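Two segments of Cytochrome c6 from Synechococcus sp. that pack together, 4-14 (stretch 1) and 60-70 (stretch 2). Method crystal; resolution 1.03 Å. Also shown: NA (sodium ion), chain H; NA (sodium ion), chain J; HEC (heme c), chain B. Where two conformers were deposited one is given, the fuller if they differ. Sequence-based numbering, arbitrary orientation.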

# COMPACT_ATOMS: atom_id res chain seq x y z
N ASP A 4 15.95 -3.32 -0.68
CA ASP A 4 14.88 -2.79 0.17
C ASP A 4 13.78 -3.83 0.35
O ASP A 4 13.10 -4.20 -0.60
CB ASP A 4 14.30 -1.52 -0.45
N GLN A 5 13.61 -4.29 1.59
CA GLN A 5 12.58 -5.29 1.90
C GLN A 5 11.22 -4.77 1.55
O GLN A 5 10.43 -5.49 1.01
CB GLN A 5 12.53 -5.66 3.37
CG GLN A 5 11.75 -6.88 3.62
CD GLN A 5 11.38 -7.05 5.04
OE1 GLN A 5 11.64 -6.16 5.85
NE2 GLN A 5 10.76 -8.17 5.37
N GLY A 6 10.91 -3.52 1.87
CA GLY A 6 9.56 -3.00 1.56
C GLY A 6 9.26 -3.03 0.10
O GLY A 6 8.17 -3.41 -0.31
N ALA A 7 10.23 -2.64 -0.73
CA ALA A 7 10.07 -2.69 -2.18
C ALA A 7 9.88 -4.12 -2.67
O ALA A 7 9.10 -4.37 -3.57
CB ALA A 7 11.24 -2.01 -2.87
N GLN A 8 10.68 -5.05 -2.13
CA GLN A 8 10.56 -6.44 -2.52
C GLN A 8 9.17 -7.02 -2.18
O GLN A 8 8.56 -7.73 -2.98
CB GLN A 8 11.66 -7.27 -1.86
CG GLN A 8 13.06 -6.93 -2.32
CD GLN A 8 13.26 -7.18 -3.79
OE1 GLN A 8 12.89 -8.24 -4.31
NE2 GLN A 8 13.81 -6.20 -4.48
N ILE A 9 8.69 -6.70 -0.98
CA ILE A 9 7.38 -7.16 -0.59
C ILE A 9 6.33 -6.59 -1.53
O ILE A 9 5.40 -7.26 -1.96
CB ILE A 9 7.11 -6.75 0.88
CG1 ILE A 9 8.03 -7.48 1.84
CG2 ILE A 9 5.63 -7.01 1.26
CD1 ILE A 9 8.19 -6.77 3.16
N PHE A 10 6.47 -5.29 -1.84
CA PHE A 10 5.55 -4.63 -2.73
C PHE A 10 5.53 -5.32 -4.09
O PHE A 10 4.47 -5.60 -4.64
CB PHE A 10 5.91 -3.13 -2.89
CG PHE A 10 4.86 -2.36 -3.64
CD1 PHE A 10 3.78 -1.79 -2.94
CD2 PHE A 10 4.91 -2.22 -4.99
CE1 PHE A 10 2.79 -1.10 -3.63
CE2 PHE A 10 3.92 -1.51 -5.66
CZ PHE A 10 2.89 -0.98 -4.99
N GLU A 11 6.70 -5.60 -4.64
CA GLU A 11 6.80 -6.29 -5.93
C GLU A 11 6.14 -7.63 -5.92
O GLU A 11 5.52 -8.00 -6.92
CB GLU A 11 8.26 -6.46 -6.30
CG GLU A 11 8.93 -5.13 -6.61
CD GLU A 11 10.44 -5.18 -6.56
OE1 GLU A 11 11.06 -6.20 -6.21
OE2 GLU A 11 11.03 -4.13 -6.89
N ALA A 12 6.25 -8.35 -4.80
CA ALA A 12 5.75 -9.69 -4.72
C ALA A 12 4.28 -9.79 -4.39
O ALA A 12 3.65 -10.78 -4.75
CB ALA A 12 6.53 -10.49 -3.68
N HIS A 13 3.70 -8.78 -3.72
CA HIS A 13 2.37 -8.92 -3.18
C HIS A 13 1.42 -7.79 -3.56
O HIS A 13 0.22 -7.95 -3.35
CB HIS A 13 2.39 -8.97 -1.66
CG HIS A 13 3.09 -10.17 -1.18
ND1 HIS A 13 2.46 -11.40 -1.14
CD2 HIS A 13 4.37 -10.36 -0.82
CE1 HIS A 13 3.34 -12.31 -0.74
NE2 HIS A 13 4.49 -11.70 -0.52
N CYS A 14 1.90 -6.70 -4.10
CA CYS A 14 1.06 -5.52 -4.31
C CYS A 14 1.05 -5.03 -5.75
O CYS A 14 0.08 -4.42 -6.18
CB CYS A 14 1.51 -4.35 -3.40
SG CYS A 14 1.88 -4.79 -1.70
N ALA A 60 -7.33 -8.79 2.70
CA ALA A 60 -6.56 -8.67 3.96
C ALA A 60 -5.23 -9.38 3.80
O ALA A 60 -5.16 -10.47 3.23
CB ALA A 60 -7.35 -9.30 5.07
N TYR A 61 -4.18 -8.79 4.33
CA TYR A 61 -2.86 -9.41 4.35
C TYR A 61 -2.43 -9.78 5.75
O TYR A 61 -1.33 -10.34 5.91
CB TYR A 61 -1.80 -8.54 3.66
CG TYR A 61 -2.07 -8.42 2.18
CD1 TYR A 61 -2.99 -7.53 1.68
CD2 TYR A 61 -1.43 -9.28 1.28
CE1 TYR A 61 -3.31 -7.49 0.34
CE2 TYR A 61 -1.75 -9.26 -0.07
CZ TYR A 61 -2.68 -8.38 -0.53
OH TYR A 61 -3.07 -8.35 -1.86
N GLY A 62 -3.25 -9.59 6.78
CA GLY A 62 -2.81 -9.89 8.12
C GLY A 62 -2.53 -11.35 8.41
O GLY A 62 -1.83 -11.63 9.39
N ASP A 63 -3.08 -12.29 7.63
CA ASP A 63 -2.73 -13.69 7.77
C ASP A 63 -1.84 -14.18 6.63
O ASP A 63 -1.64 -15.37 6.49
CB ASP A 63 -3.99 -14.55 7.79
CG ASP A 63 -4.86 -14.25 8.96
OD1 ASP A 63 -4.36 -13.92 10.05
OD2 ASP A 63 -6.07 -14.35 8.78
N LYS A 64 -1.28 -13.25 5.85
CA LYS A 64 -0.40 -13.54 4.71
C LYS A 64 1.00 -13.00 4.79
O LYS A 64 1.88 -13.58 4.17
CB LYS A 64 -1.02 -12.94 3.39
CG LYS A 64 -2.39 -13.52 3.03
CD LYS A 64 -3.00 -12.80 1.80
CE LYS A 64 -4.49 -13.01 1.60
NZ LYS A 64 -4.95 -14.23 1.09
N LEU A 65 1.15 -11.83 5.40
CA LEU A 65 2.40 -11.15 5.64
C LEU A 65 2.54 -10.95 7.15
O LEU A 65 1.57 -10.71 7.82
CB LEU A 65 2.39 -9.78 4.93
CG LEU A 65 2.36 -9.87 3.41
CD1 LEU A 65 2.18 -8.43 2.88
CD2 LEU A 65 3.62 -10.49 2.84
N SER A 66 3.77 -11.01 7.63
CA SER A 66 4.01 -10.78 9.03
C SER A 66 3.80 -9.32 9.39
O SER A 66 3.80 -8.45 8.53
CB SER A 66 5.38 -11.20 9.43
OG SER A 66 6.32 -10.30 8.82
N SER A 67 3.71 -9.04 10.68
CA SER A 67 3.65 -7.67 11.11
C SER A 67 4.84 -6.87 10.60
O SER A 67 4.67 -5.73 10.20
CB SER A 67 3.60 -7.65 12.65
OG SER A 67 2.42 -8.29 13.13
N GLU A 68 6.03 -7.44 10.65
CA GLU A 68 7.21 -6.75 10.21
C GLU A 68 7.16 -6.48 8.73
O GLU A 68 7.53 -5.40 8.29
CB GLU A 68 8.49 -7.49 10.59
CG GLU A 68 9.79 -6.85 10.20
CD GLU A 68 10.20 -6.97 8.74
OE1 GLU A 68 9.85 -7.95 8.02
OE2 GLU A 68 10.96 -6.06 8.30
N GLU A 69 6.70 -7.44 7.95
CA GLU A 69 6.58 -7.26 6.50
C GLU A 69 5.55 -6.15 6.21
O GLU A 69 5.74 -5.35 5.31
CB GLU A 69 6.14 -8.53 5.82
CG GLU A 69 7.27 -9.56 5.70
CD GLU A 69 6.78 -10.90 5.18
OE1 GLU A 69 5.79 -11.45 5.70
OE2 GLU A 69 7.42 -11.44 4.23
N ILE A 70 4.44 -6.16 6.92
CA ILE A 70 3.41 -5.14 6.74
C ILE A 70 3.96 -3.74 7.06
O ILE A 70 3.74 -2.80 6.32
CB ILE A 70 2.14 -5.49 7.49
CG1 ILE A 70 1.50 -6.74 6.92
CG2 ILE A 70 1.19 -4.29 7.51
CD1 ILE A 70 0.34 -7.31 7.70
NA NA H . 11.68 -8.51 -6.33
NA NA J . -1.44 -17.72 6.91
FE HEC B . -4.34 -2.25 -2.45
CHA HEC B . -6.45 0.34 -1.98
CHB HEC B . -2.00 -0.72 -0.50
CHC HEC B . -2.37 -5.02 -2.62
CHD HEC B . -6.47 -3.60 -4.70
NA HEC B . -4.24 -0.52 -1.51
C1A HEC B . -5.20 0.47 -1.46
C2A HEC B . -4.73 1.59 -0.71
C3A HEC B . -3.48 1.29 -0.28
C4A HEC B . -3.19 -0.03 -0.76
CMA HEC B . -2.56 2.12 0.58
CAA HEC B . -5.50 2.88 -0.50
CBA HEC B . -5.34 3.80 -1.71
CGA HEC B . -6.19 5.04 -1.67
O1A HEC B . -7.12 5.16 -0.88
O2A HEC B . -5.99 5.96 -2.54
NB HEC B . -2.58 -2.79 -1.69
C1B HEC B . -1.76 -2.02 -0.93
C2B HEC B . -0.56 -2.75 -0.56
C3B HEC B . -0.71 -3.99 -1.07
C4B HEC B . -1.96 -3.99 -1.81
CMB HEC B . 0.59 -2.19 0.19
CAB HEC B . 0.22 -5.21 -1.01
CBB HEC B . 0.42 -5.73 0.37
NC HEC B . -4.44 -3.97 -3.46
C1C HEC B . -3.48 -4.94 -3.48
C2C HEC B . -3.76 -5.89 -4.51
C3C HEC B . -4.89 -5.50 -5.11
C4C HEC B . -5.33 -4.29 -4.44
CMC HEC B . -2.81 -7.02 -4.89
CAC HEC B . -5.60 -6.09 -6.32
CBC HEC B . -5.98 -7.49 -6.16
ND HEC B . -6.11 -1.75 -3.18
C1D HEC B . -6.92 -2.46 -4.05
C2D HEC B . -8.21 -1.92 -4.16
C3D HEC B . -8.23 -0.82 -3.32
C4D HEC B . -6.93 -0.70 -2.77
CMD HEC B . -9.34 -2.47 -4.98
CAD HEC B . -9.42 0.06 -3.02
CBD HEC B . -10.07 -0.38 -1.71
CGD HEC B . -11.33 0.42 -1.51
O1D HEC B . -12.42 -0.00 -1.89
O2D HEC B . -11.26 1.55 -1.08
O HOH W 1 9.90 -9.41 -4.78
O HOH W 2 -1.66 -17.56 9.51
O HOH W 3 -3.90 -17.99 6.42
O HOH W 4 -1.06 -17.74 4.37

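Stretch 1 is a helix over residues 5–13, held by i to i+4 bonds such as Ile-9 N to Gln-5 O at 2.9 Å. Stretch 2 is loop as far as Ser-66 and helical from Ser-67. The backbones come nearest at Ile-9 and Glu-69, whose CA atoms lie 7.1 Å apart, and together the segments bury 353 Å².

Along stretch 2, Tyr-61 is the first to meet the helix. Its OH lies 3.6 Å from His-13 O, and its ring has heme atom CBB over one face. The same neighbourhood holds the heme's attachment, the 1.8 Å covalent bond from Cys-14 SG to HEC CAB. Tyr-61 O also accepts from Lys-64 N and Leu-65 N, both at 2.9 Å, as the loop turns.

Leu-65 supplies the apolar centre. Its CD2 sits 3.8 Å from the centroid of the His-13 ring and 16° off the normal, a CH-pi contact over the face, while its CD1 lies 4.1 Å from Ile-9 CG2.

Ser-66 caps the second helix: Glu-69 N donates to Ser-66 OG at 3.0 Å and 163°. The reciprocal bond, Ser-66 N to Glu-69 OE1, measures 2.8 Å and 171°, so the carboxylate is tied back to the helix start.

Glu-68 points sideways at CB, but its carboxylate reaches Gln-5. Gln-5 NE2 donates to Glu-68 OE1 at 2.8 Å and 159°, the single hydrogen bond identified between the stretches. Gln-5 OE1 and Glu-68 OE2 are just 2.5 Å apart, close enough that a proton on the acid is probable, though the geometry does not settle it.

Glu-69 meets stretch 1 through carbon: its CB lies 3.8 Å from Ile-9 CD1, and its CG 3.8 Å from Gln-5 NE2. Ile-70 points away from stretch 1.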